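Local atomic coordinates of FprA (Mycobacterium tuberculosis, PDB entry 1LQT), a protein that catalyses electron transfer between NADPH and ferredoxin using bound FAD, and may supply electrons to P450 systems. Residues V82-G85 / E86-P90; A445-A448 / E449-I453; E354-V357 / G358-R362. All coordinates share one frame; numbering follows the deposited sequence.

Contact 1: residues V82-G85 / E86-P90; sequences VVVG and EHVQP. With FAD (flavin-adenine dinucleotide), chain H.
Val83 and His87 meet around the tight turn that receives the adenine of FAD, in the connection between strand 76-80 and helix 90-96 of the Rossmann-like FAD-binding fold. Residues 83-86 form a type II beta turn closed by Glu86 N to Val83 O at 3.0 Å, with Gly85 at the third position, where its positive phi of 103° suits glycine. Val83 O also accepts a bond from His87 N at 2.9 Å. With CG of His87 turned beside its backbone N (chi1 -60°), the ring swings back and puts ND1 3.0 Å from Val83 N. The donor lies in the ring plane and the bond is nearly straight (167°), which fixes the ring's rotation and makes ND1 an acceptor that carries no proton. Val83 CG2 reaches CE1 of the His87 ring, while CG1 leans to Glu86 OE1. The extended Glu86 chain passes CG over one face of the imidazole. Farther on, Gly85 N donates to Val88 O at 2.8 Å. The CG2 methyls of Val84 and Val88 touch at 3.9 Å. Val88 also packs on Trp409 and Leu410 of helix 402-413. Gln89, at the N-cap of helix 90-96, bends at chi2 and carries its amide back to the turn, where NE2 donates to Gly85 O at 3.1 Å from above the carbonyl plane. The backbone of Val84 reads the adenine edge: its N donates to FAD N1A at 3.1 Å, and its O accepts a bond from FAD N6A at 3.0 Å.

Contact 2: residues A445-A448 / E449-I453; sequences ASLA and ELLRI
Ser446 and Glu449 meet at the start of helix 447-454, where Ser446 is the N-cap residue. Its hydroxyl accepts from Glu449 N, with OG 3.1 Å from that nitrogen, in the capping bond that ties down the first turn. The Glu449 side chain wraps round this same oxygen. CB stands 3.5 Å from Ser446 OG, and CG, placed beside the backbone N by a chi1 of -62°, comes to 3.3 Å from it. Beyond CG the chain runs extended, and CD stays as close to OG. At the tip, OE2 accepts a hydrogen bond from the Ser446 hydroxyl, 2.6 Å from OG, using the lone pair turned away from OE1. Along the helix, Leu450 N bonds Ser446 O, and Leu451 N bonds Leu447 O. Leu447 CD1 packs on Leu451 CG at 3.6 Å, one turn further along, while the Leu447 side chain also reaches Pro43. Leu450 faces Ile426 and Glu430, joining this C-terminal helix to helix 420-434. Ser446 OG therefore accepts one bond and donates another, and the short link to a carboxylate beside the positive end of the helix dipole would be expected to favour the ionised form of Glu449.

Contact 3: residues E354-V357 / G358-R362; sequences EYVV and GWIKR. With FAD (flavin-adenine dinucleotide), chain H.
Water 1 is gripped by three groups where strand 354-356 runs into the short helix 359-362: it donates to Val357 O at 2.7 Å and to FAD O2P at 2.8 Å, and it accepts from Ile360 N at 3.1 Å. The same phosphate oxygen takes a direct, nearly straight bond from Trp359 N, 2.8 Å from O2P. The FAD pyrophosphate thus meets two successive amides of the first helical turn, one directly and one through water. Gly358 is the N-cap; its phi of 78° suits glycine, and the lack of a side chain lets O2P lie close against its CA. Its carbonyl O accepts from both Lys361 N and Arg362 N, which closes the turn. Trp359 points away from the strand and lays one indole face against the ribityl chain of FAD, with C5' 3.7 Å from the ring plane and offset toward its rim. CZ2 approaches FAD C3' at 3.5 Å, CH2 nears the flavin at C9, and Arg362 NH2 lies in the plane at the indole edge. Trp359 also touches the bound 4-oxo-nicotinamide-adenine dinucleotide phosphate. At the end of the strand, the two branches of Val356 take different partners: CG1 meets Ile360 CG2 at 4.0 Å, the side chains crossing at about a right angle, while CG2 packs on Lys361 CB at 3.7 Å. Chi1 of Lys361 (174°) turns CG beside the carbonyl carbon, and the chain, extended beyond CG, carries CD past Val356 O to a salt bridge with Asp374, which also accepts a bond from Gly358 N. Amides at a helix start, directed at a phosphate oxygen, would probably stabilise the negative charge of the FAD pyrophosphate.

How the contacts relate
Along the chain the order is contact 1, contact 3, contact 2. Contacts 1 and 3 both belong to the FAD-binding part: contact 1 lies in the loop after strand 76-80, and contact 3 includes strand 354-356 at one edge of the same six-stranded sheet. Their centres are about 17 Å apart, they touch where Pro90 packs near Glu354, and together they hold one FAD, contact 1 at the adenine, contact 3 at the pyrophosphate and ribityl chain. Contact 2 touches neither, its centre about 20 Å from that of contact 1 and 29 Å from that of contact 3. It packs C-terminal helix 447-454 on helix 420-434, with the Leu450 side chain about 11 Å from FAD.

Contact 1: residues V82-G85 / E86-P90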
loop_
_atom_site.group_PDB
_atom_site.type_symbol
_atom_site.label_atom_id
_atom_site.label_comp_id
_atom_site.label_asym_id
_atom_site.label_seq_id
_atom_site.Cartn_x
_atom_site.Cartn_y
_atom_site.Cartn_z
ATOM N N VAL A 82 -12.199 14.361 -2.096
ATOM C CA VAL A 82 -13.370 14.227 -1.223
ATOM C C VAL A 82 -12.985 13.209 -0.162
ATOM O O VAL A 82 -12.798 12.026 -0.446
ATOM C CB VAL A 82 -14.612 13.787 -2.014
ATOM C CG1 VAL A 82 -15.778 13.534 -1.070
ATOM C CG2 VAL A 82 -14.976 14.829 -3.030
ATOM N N VAL A 83 -12.882 13.679 1.079
ATOM C CA VAL A 83 -12.433 12.848 2.172
ATOM C C VAL A 83 -13.650 12.399 2.963
ATOM O O VAL A 83 -14.317 13.192 3.627
ATOM C CB VAL A 83 -11.473 13.630 3.070
ATOM C CG1 VAL A 83 -10.964 12.759 4.207
ATOM C CG2 VAL A 83 -10.314 14.210 2.270
ATOM N N VAL A 84 -13.976 11.124 2.866
ATOM C CA VAL A 84 -15.125 10.612 3.578
ATOM C C VAL A 84 -14.733 10.515 5.041
ATOM O O VAL A 84 -13.678 9.974 5.394
ATOM C CB VAL A 84 -15.613 9.299 2.980
ATOM C CG1 VAL A 84 -16.757 8.749 3.779
ATOM C CG2 VAL A 84 -16.031 9.499 1.523
ATOM N N GLY A 85 -15.585 11.060 5.895
ATOM C CA GLY A 85 -15.317 11.277 7.289
ATOM C C GLY A 85 -15.005 12.738 7.572
ATOM O O GLY A 85 -15.010 13.155 8.739
ATOM N N GLU A 86 -14.732 13.529 6.529
ATOM C CA GLU A 86 -14.454 14.943 6.649
ATOM C C GLU A 86 -15.495 15.768 5.876
ATOM O O GLU A 86 -16.318 16.449 6.458
ATOM C CB GLU A 86 -13.044 15.304 6.169
ATOM C CG GLU A 86 -12.718 16.767 6.296
ATOM C CD GLU A 86 -11.305 17.097 5.852
ATOM O OE1 GLU A 86 -10.488 16.152 5.707
ATOM O OE2 GLU A 86 -11.014 18.301 5.633
ATOM N N HIS A 87 -15.478 15.694 4.548
ATOM C CA HIS A 87 -16.403 16.480 3.730
ATOM C C HIS A 87 -17.814 15.929 3.734
ATOM O O HIS A 87 -18.772 16.694 3.681
ATOM C CB HIS A 87 -15.877 16.555 2.299
ATOM C CG HIS A 87 -14.541 17.198 2.227
ATOM N ND1 HIS A 87 -13.382 16.484 2.009
ATOM C CD2 HIS A 87 -14.180 18.487 2.395
ATOM C CE1 HIS A 87 -12.363 17.316 2.106
ATOM N NE2 HIS A 87 -12.823 18.536 2.325
ATOM N N VAL A 88 -17.908 14.615 3.700
ATOM C CA VAL A 88 -19.173 13.888 3.757
ATOM C C VAL A 88 -18.986 12.721 4.700
ATOM O O VAL A 88 -17.860 12.242 4.882
ATOM C CB VAL A 88 -19.652 13.389 2.366
ATOM C CG1 VAL A 88 -19.830 14.582 1.403
ATOM C CG2 VAL A 88 -18.704 12.360 1.792
ATOM N N GLN A 89 -20.078 12.260 5.294
ATOM C CA GLN A 89 -20.020 11.213 6.305
ATOM C C GLN A 89 -20.679 9.942 5.808
ATOM O O GLN A 89 -21.598 9.983 4.982
ATOM C CB GLN A 89 -20.743 11.664 7.585
ATOM C CG GLN A 89 -20.215 12.913 8.183
ATOM C CD GLN A 89 -18.766 12.805 8.577
ATOM O OE1 GLN A 89 -18.319 11.773 9.109
ATOM N NE2 GLN A 89 -18.030 13.859 8.334
ATOM N N PRO A 90 -20.268 8.789 6.326
ATOM C CA PRO A 90 -20.908 7.533 5.949
ATOM C C PRO A 90 -22.437 7.570 6.042
ATOM O O PRO A 90 -23.106 7.079 5.141
ATOM C CB PRO A 90 -20.263 6.508 6.894
ATOM C CG PRO A 90 -18.867 7.051 7.012
ATOM C CD PRO A 90 -19.075 8.535 7.174
HETATM P PA FAD H . -5.485 1.108 -1.874
HETATM O O1A FAD H . -4.713 1.562 -0.702
HETATM O O2A FAD H . -4.790 0.804 -3.149
HETATM O O5B FAD H . -6.594 2.210 -2.215
HETATM C C5B FAD H . -7.321 2.845 -1.156
HETATM C C4B FAD H . -7.817 4.175 -1.711
HETATM O O4B FAD H . -8.778 4.681 -0.787
HETATM C C3B FAD H . -6.725 5.241 -1.851
HETATM O O3B FAD H . -6.759 5.880 -3.106
HETATM C C2B FAD H . -7.025 6.174 -0.708
HETATM O O2B FAD H . -6.565 7.498 -0.859
HETATM C C1B FAD H . -8.551 6.066 -0.615
HETATM N N9A FAD H . -9.116 6.463 0.668
HETATM C C8A FAD H . -8.689 6.056 1.903
HETATM N N7A FAD H . -9.420 6.579 2.879
HETATM C C5A FAD H . -10.339 7.388 2.239
HETATM C C6A FAD H . -11.358 8.203 2.738
HETATM N N6A FAD H . -11.660 8.310 4.022
HETATM N N1A FAD H . -12.109 8.875 1.823
HETATM C C2A FAD H . -11.846 8.727 0.496
HETATM N N3A FAD H . -10.891 7.961 -0.047
HETATM C C4A FAD H . -10.164 7.311 0.866
HETATM N N1 FAD H . 0.912 -5.257 -5.551
HETATM C C2 FAD H . 1.358 -5.759 -6.736
HETATM O O2 FAD H . 0.676 -6.522 -7.393
HETATM N N3 FAD H . 2.624 -5.407 -7.176
HETATM C C4 FAD H . 3.434 -4.513 -6.538
HETATM O O4 FAD H . 4.552 -4.207 -7.009
HETATM C C4X FAD H . 2.946 -3.961 -5.348
HETATM N N5 FAD H . 3.690 -3.033 -4.654
HETATM C C5X FAD H . 3.217 -2.531 -3.469
HETATM C C6 FAD H . 3.968 -1.627 -2.758
HETATM C C7 FAD H . 3.570 -1.150 -1.522
HETATM C C7M FAD H . 4.416 -0.146 -0.788
HETATM C C8 FAD H . 2.342 -1.585 -1.008
HETATM C C8M FAD H . 1.869 -1.119 0.341
HETATM C C9 FAD H . 1.557 -2.484 -1.727
HETATM C C9A FAD H . 1.977 -2.968 -2.958
HETATM N N10 FAD H . 1.216 -3.889 -3.686
HETATM C C10 FAD H . 1.683 -4.366 -4.885
HETATM C "C1'" FAD H . -0.128 -4.341 -3.221
HETATM C "C2'" FAD H . -1.233 -3.413 -3.723
HETATM O "O2'" FAD H . -0.826 -2.086 -3.501
HETATM C "C3'" FAD H . -2.540 -3.705 -2.962
HETATM O "O3'" FAD H . -2.978 -5.039 -3.204
HETATM C "C4'" FAD H . -3.742 -2.859 -3.379
HETATM O "O4'" FAD H . -3.351 -1.537 -3.740
HETATM C "C5'" FAD H . -4.776 -2.806 -2.253
HETATM O "O5'" FAD H . -5.926 -2.177 -2.831
HETATM P P FAD H . -7.045 -1.413 -2.004
HETATM O O1P FAD H . -8.011 -0.973 -3.035
HETATM O O2P FAD H . -7.567 -2.209 -0.852
HETATM O O3P FAD H . -6.326 -0.168 -1.335
#

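Contact 2: residues A445-A448 / E449-I453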
loop_
_atom_site.group_PDB
_atom_site.type_symbol
_atom_site.label_atom_id
_atom_site.label_comp_id
_atom_site.label_asym_id
_atom_site.label_seq_id
_atom_site.Cartn_x
_atom_site.Cartn_y
_atom_site.Cartn_z
ATOM N N ALA A 445 3.472 16.867 -5.870
ATOM C CA ALA A 445 3.692 16.178 -4.604
ATOM C C ALA A 445 2.963 16.761 -3.403
ATOM O O ALA A 445 3.081 16.241 -2.306
ATOM C CB ALA A 445 5.185 16.106 -4.307
ATOM N N SER A 446 2.220 17.833 -3.616
ATOM C CA SER A 446 1.436 18.453 -2.556
ATOM C C SER A 446 0.016 18.684 -3.038
ATOM O O SER A 446 -0.225 18.827 -4.231
ATOM C CB SER A 446 2.028 19.808 -2.135
ATOM O OG SER A 446 1.921 20.771 -3.163
ATOM N N LEU A 447 -0.913 18.780 -2.089
ATOM C CA LEU A 447 -2.274 19.100 -2.422
ATOM C C LEU A 447 -2.334 20.446 -3.134
ATOM O O LEU A 447 -3.032 20.594 -4.114
ATOM C CB LEU A 447 -3.141 19.124 -1.169
ATOM C CG LEU A 447 -4.621 19.414 -1.418
ATOM C CD1 LEU A 447 -5.254 18.434 -2.372
ATOM C CD2 LEU A 447 -5.354 19.437 -0.094
ATOM N N ALA A 448 -1.585 21.428 -2.659
ATOM C CA ALA A 448 -1.660 22.757 -3.272
ATOM C C ALA A 448 -1.268 22.715 -4.748
ATOM O O ALA A 448 -1.896 23.327 -5.586
ATOM C CB ALA A 448 -0.811 23.745 -2.524
ATOM N N GLU A 449 -0.207 21.987 -5.063
ATOM C CA GLU A 449 0.227 21.933 -6.467
ATOM C C GLU A 449 -0.715 21.097 -7.311
ATOM O O GLU A 449 -0.954 21.418 -8.457
ATOM C CB GLU A 449 1.635 21.419 -6.596
ATOM C CG GLU A 449 2.747 22.238 -5.943
ATOM C CD GLU A 449 3.969 21.311 -5.710
ATOM O OE1 GLU A 449 4.968 21.371 -6.458
ATOM O OE2 GLU A 449 3.940 20.435 -4.816
ATOM N N LEU A 450 -1.236 20.008 -6.745
ATOM C CA LEU A 450 -2.243 19.234 -7.442
ATOM C C LEU A 450 -3.459 20.062 -7.780
ATOM O O LEU A 450 -3.986 19.981 -8.892
ATOM C CB LEU A 450 -2.647 17.998 -6.617
ATOM C CG LEU A 450 -1.597 16.893 -6.597
ATOM C CD1 LEU A 450 -1.773 15.994 -5.386
ATOM C CD2 LEU A 450 -1.646 16.087 -7.913
ATOM N N LEU A 451 -3.928 20.826 -6.814
ATOM C CA LEU A 451 -5.116 21.630 -7.036
ATOM C C LEU A 451 -4.874 22.833 -7.929
ATOM O O LEU A 451 -5.774 23.265 -8.653
ATOM C CB LEU A 451 -5.721 22.057 -5.705
ATOM C CG LEU A 451 -6.241 20.921 -4.833
ATOM C CD1 LEU A 451 -6.894 21.531 -3.590
ATOM C CD2 LEU A 451 -7.226 20.008 -5.520
ATOM N N ARG A 452 -3.657 23.363 -7.935
ATOM C CA ARG A 452 -3.322 24.460 -8.849
ATOM C C ARG A 452 -3.590 24.017 -10.274
ATOM O O ARG A 452 -4.083 24.784 -11.093
ATOM C CB ARG A 452 -1.857 24.857 -8.661
ATOM C CG ARG A 452 -1.307 25.943 -9.572
ATOM C CD ARG A 452 0.146 26.190 -9.278
ATOM N NE ARG A 452 0.697 27.289 -10.024
ATOM C CZ ARG A 452 1.980 27.576 -10.030
ATOM N NH1 ARG A 452 2.826 26.822 -9.358
ATOM N NH2 ARG A 452 2.432 28.600 -10.740
ATOM N N ILE A 453 -3.264 22.763 -10.570
ATOM C CA ILE A 453 -3.399 22.241 -11.914
ATOM C C ILE A 453 -4.775 21.633 -12.145
ATOM O O ILE A 453 -5.357 21.794 -13.194
ATOM C CB ILE A 453 -2.257 21.218 -12.204
ATOM C CG1 ILE A 453 -0.891 21.868 -12.059
ATOM C CG2 ILE A 453 -2.462 20.563 -13.574
ATOM C CD1 ILE A 453 -0.701 23.191 -12.771
#

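Contact 3: residues E354-V357 / G358-R362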
loop_
_atom_site.group_PDB
_atom_site.type_symbol
_atom_site.label_atom_id
_atom_site.label_comp_id
_atom_site.label_asym_id
_atom_site.label_seq_id
_atom_site.Cartn_x
_atom_site.Cartn_y
_atom_site.Cartn_z
ATOM N N GLU A 354 -24.000 -1.094 3.454
ATOM C CA GLU A 354 -22.608 -0.656 3.373
ATOM C C GLU A 354 -21.733 -1.897 3.363
ATOM O O GLU A 354 -21.972 -2.843 4.105
ATOM C CB GLU A 354 -22.279 0.262 4.532
ATOM C CG GLU A 354 -23.149 1.506 4.586
ATOM C CD GLU A 354 -23.133 2.155 5.950
ATOM O OE1 GLU A 354 -23.595 1.506 6.915
ATOM O OE2 GLU A 354 -22.661 3.294 6.090
ATOM N N TYR A 355 -20.663 -1.828 2.569
ATOM C CA TYR A 355 -19.828 -2.952 2.255
ATOM C C TYR A 355 -18.379 -2.532 2.311
ATOM O O TYR A 355 -18.057 -1.346 2.327
ATOM C CB TYR A 355 -20.171 -3.483 0.847
ATOM C CG TYR A 355 -21.597 -3.975 0.764
ATOM C CD1 TYR A 355 -22.647 -3.097 0.543
ATOM C CD2 TYR A 355 -21.884 -5.320 0.941
ATOM C CE1 TYR A 355 -23.954 -3.543 0.528
ATOM C CE2 TYR A 355 -23.203 -5.765 0.946
ATOM C CZ TYR A 355 -24.225 -4.874 0.733
ATOM O OH TYR A 355 -25.530 -5.323 0.733
ATOM N N VAL A 356 -17.503 -3.519 2.289
ATOM C CA VAL A 356 -16.069 -3.317 2.212
ATOM C C VAL A 356 -15.462 -4.254 1.183
ATOM O O VAL A 356 -15.939 -5.358 0.970
ATOM C CB VAL A 356 -15.373 -3.533 3.577
ATOM C CG1 VAL A 356 -15.586 -2.340 4.476
ATOM C CG2 VAL A 356 -15.820 -4.819 4.261
ATOM N N VAL A 357 -14.377 -3.794 0.563
ATOM C CA VAL A 357 -13.539 -4.573 -0.323
ATOM C C VAL A 357 -12.093 -4.198 -0.045
ATOM O O VAL A 357 -11.805 -3.144 0.498
ATOM C CB VAL A 357 -13.858 -4.342 -1.831
ATOM C CG1 VAL A 357 -15.279 -4.848 -2.150
ATOM C CG2 VAL A 357 -13.702 -2.884 -2.178
ATOM N N GLY A 358 -11.188 -5.053 -0.482
ATOM C CA GLY A 358 -9.774 -4.730 -0.449
ATOM C C GLY A 358 -9.161 -4.887 0.921
ATOM O O GLY A 358 -9.651 -5.606 1.790
ATOM N N TRP A 359 -8.052 -4.191 1.109
ATOM C CA TRP A 359 -7.303 -4.284 2.353
ATOM C C TRP A 359 -8.070 -3.871 3.603
ATOM O O TRP A 359 -7.762 -4.379 4.663
ATOM C CB TRP A 359 -5.991 -3.509 2.201
ATOM C CG TRP A 359 -4.983 -4.229 1.362
ATOM C CD1 TRP A 359 -5.173 -5.342 0.615
ATOM C CD2 TRP A 359 -3.600 -3.913 1.267
ATOM N NE1 TRP A 359 -3.987 -5.749 0.056
ATOM C CE2 TRP A 359 -3.000 -4.898 0.468
ATOM C CE3 TRP A 359 -2.790 -2.913 1.822
ATOM C CZ2 TRP A 359 -1.645 -4.917 0.223
ATOM C CZ3 TRP A 359 -1.413 -2.958 1.578
ATOM C CH2 TRP A 359 -0.877 -3.956 0.791
ATOM N N ILE A 360 -9.045 -2.975 3.504
ATOM C CA ILE A 360 -9.805 -2.639 4.679
ATOM C C ILE A 360 -10.715 -3.804 5.125
ATOM O O ILE A 360 -11.103 -3.869 6.282
ATOM C CB ILE A 360 -10.613 -1.325 4.477
ATOM C CG1 ILE A 360 -11.050 -0.753 5.846
ATOM C CG2 ILE A 360 -11.818 -1.519 3.572
ATOM C CD1 ILE A 360 -9.923 -0.332 6.800
ATOM N N LYS A 361 -11.058 -4.677 4.193
ATOM C CA LYS A 361 -11.852 -5.891 4.437
ATOM C C LYS A 361 -10.997 -7.057 4.911
ATOM O O LYS A 361 -11.372 -7.733 5.877
ATOM C CB LYS A 361 -12.584 -6.307 3.146
ATOM C CG LYS A 361 -13.365 -7.663 3.185
ATOM C CD LYS A 361 -13.896 -7.980 1.752
ATOM C CE LYS A 361 -14.603 -9.330 1.641
ATOM N NZ LYS A 361 -14.999 -9.601 0.215
ATOM N N ARG A 362 -9.902 -7.306 4.191
ATOM C CA ARG A 362 -9.102 -8.529 4.308
ATOM C C ARG A 362 -7.831 -8.380 5.083
ATOM O O ARG A 362 -7.182 -9.377 5.369
ATOM C CB ARG A 362 -8.626 -8.933 2.902
ATOM C CG ARG A 362 -9.656 -9.240 1.924
ATOM C CD ARG A 362 -9.111 -10.003 0.769
ATOM N NE ARG A 362 -8.383 -9.071 -0.092
ATOM C CZ ARG A 362 -7.104 -9.181 -0.428
ATOM N NH1 ARG A 362 -6.394 -10.216 -0.009
ATOM N NH2 ARG A 362 -6.513 -8.258 -1.181
HETATM P PA FAD H . -5.485 1.108 -1.874
HETATM O O1A FAD H . -4.713 1.562 -0.702
HETATM O O2A FAD H . -4.790 0.804 -3.149
HETATM O O5B FAD H . -6.594 2.210 -2.215
HETATM C C5B FAD H . -7.321 2.845 -1.156
HETATM C C4B FAD H . -7.817 4.175 -1.711
HETATM O O4B FAD H . -8.778 4.681 -0.787
HETATM C C3B FAD H . -6.725 5.241 -1.851
HETATM O O3B FAD H . -6.759 5.880 -3.106
HETATM C C2B FAD H . -7.025 6.174 -0.708
HETATM O O2B FAD H . -6.565 7.498 -0.859
HETATM C C1B FAD H . -8.551 6.066 -0.615
HETATM N N9A FAD H . -9.116 6.463 0.668
HETATM C C8A FAD H . -8.689 6.056 1.903
HETATM N N7A FAD H . -9.420 6.579 2.879
HETATM C C5A FAD H . -10.339 7.388 2.239
HETATM C C6A FAD H . -11.358 8.203 2.738
HETATM N N6A FAD H . -11.660 8.310 4.022
HETATM N N1A FAD H . -12.109 8.875 1.823
HETATM C C2A FAD H . -11.846 8.727 0.496
HETATM N N3A FAD H . -10.891 7.961 -0.047
HETATM C C4A FAD H . -10.164 7.311 0.866
HETATM N N1 FAD H . 0.912 -5.257 -5.551
HETATM C C2 FAD H . 1.358 -5.759 -6.736
HETATM O O2 FAD H . 0.676 -6.522 -7.393
HETATM N N3 FAD H . 2.624 -5.407 -7.176
HETATM C C4 FAD H . 3.434 -4.513 -6.538
HETATM O O4 FAD H . 4.552 -4.207 -7.009
HETATM C C4X FAD H . 2.946 -3.961 -5.348
HETATM N N5 FAD H . 3.690 -3.033 -4.654
HETATM C C5X FAD H . 3.217 -2.531 -3.469
HETATM C C6 FAD H . 3.968 -1.627 -2.758
HETATM C C7 FAD H . 3.570 -1.150 -1.522
HETATM C C7M FAD H . 4.416 -0.146 -0.788
HETATM C C8 FAD H . 2.342 -1.585 -1.008
HETATM C C8M FAD H . 1.869 -1.119 0.341
HETATM C C9 FAD H . 1.557 -2.484 -1.727
HETATM C C9A FAD H . 1.977 -2.968 -2.958
HETATM N N10 FAD H . 1.216 -3.889 -3.686
HETATM C C10 FAD H . 1.683 -4.366 -4.885
HETATM C "C1'" FAD H . -0.128 -4.341 -3.221
HETATM C "C2'" FAD H . -1.233 -3.413 -3.723
HETATM O "O2'" FAD H . -0.826 -2.086 -3.501
HETATM C "C3'" FAD H . -2.540 -3.705 -2.962
HETATM O "O3'" FAD H . -2.978 -5.039 -3.204
HETATM C "C4'" FAD H . -3.742 -2.859 -3.379
HETATM O "O4'" FAD H . -3.351 -1.537 -3.740
HETATM C "C5'" FAD H . -4.776 -2.806 -2.253
HETATM O "O5'" FAD H . -5.926 -2.177 -2.831
HETATM P P FAD H . -7.045 -1.413 -2.004
HETATM O O1P FAD H . -8.011 -0.973 -3.035
HETATM O O2P FAD H . -7.567 -2.209 -0.852
HETATM O O3P FAD H . -6.326 -0.168 -1.335
HETATM O O HOH W 1 -9.646 -1.496 0.854
#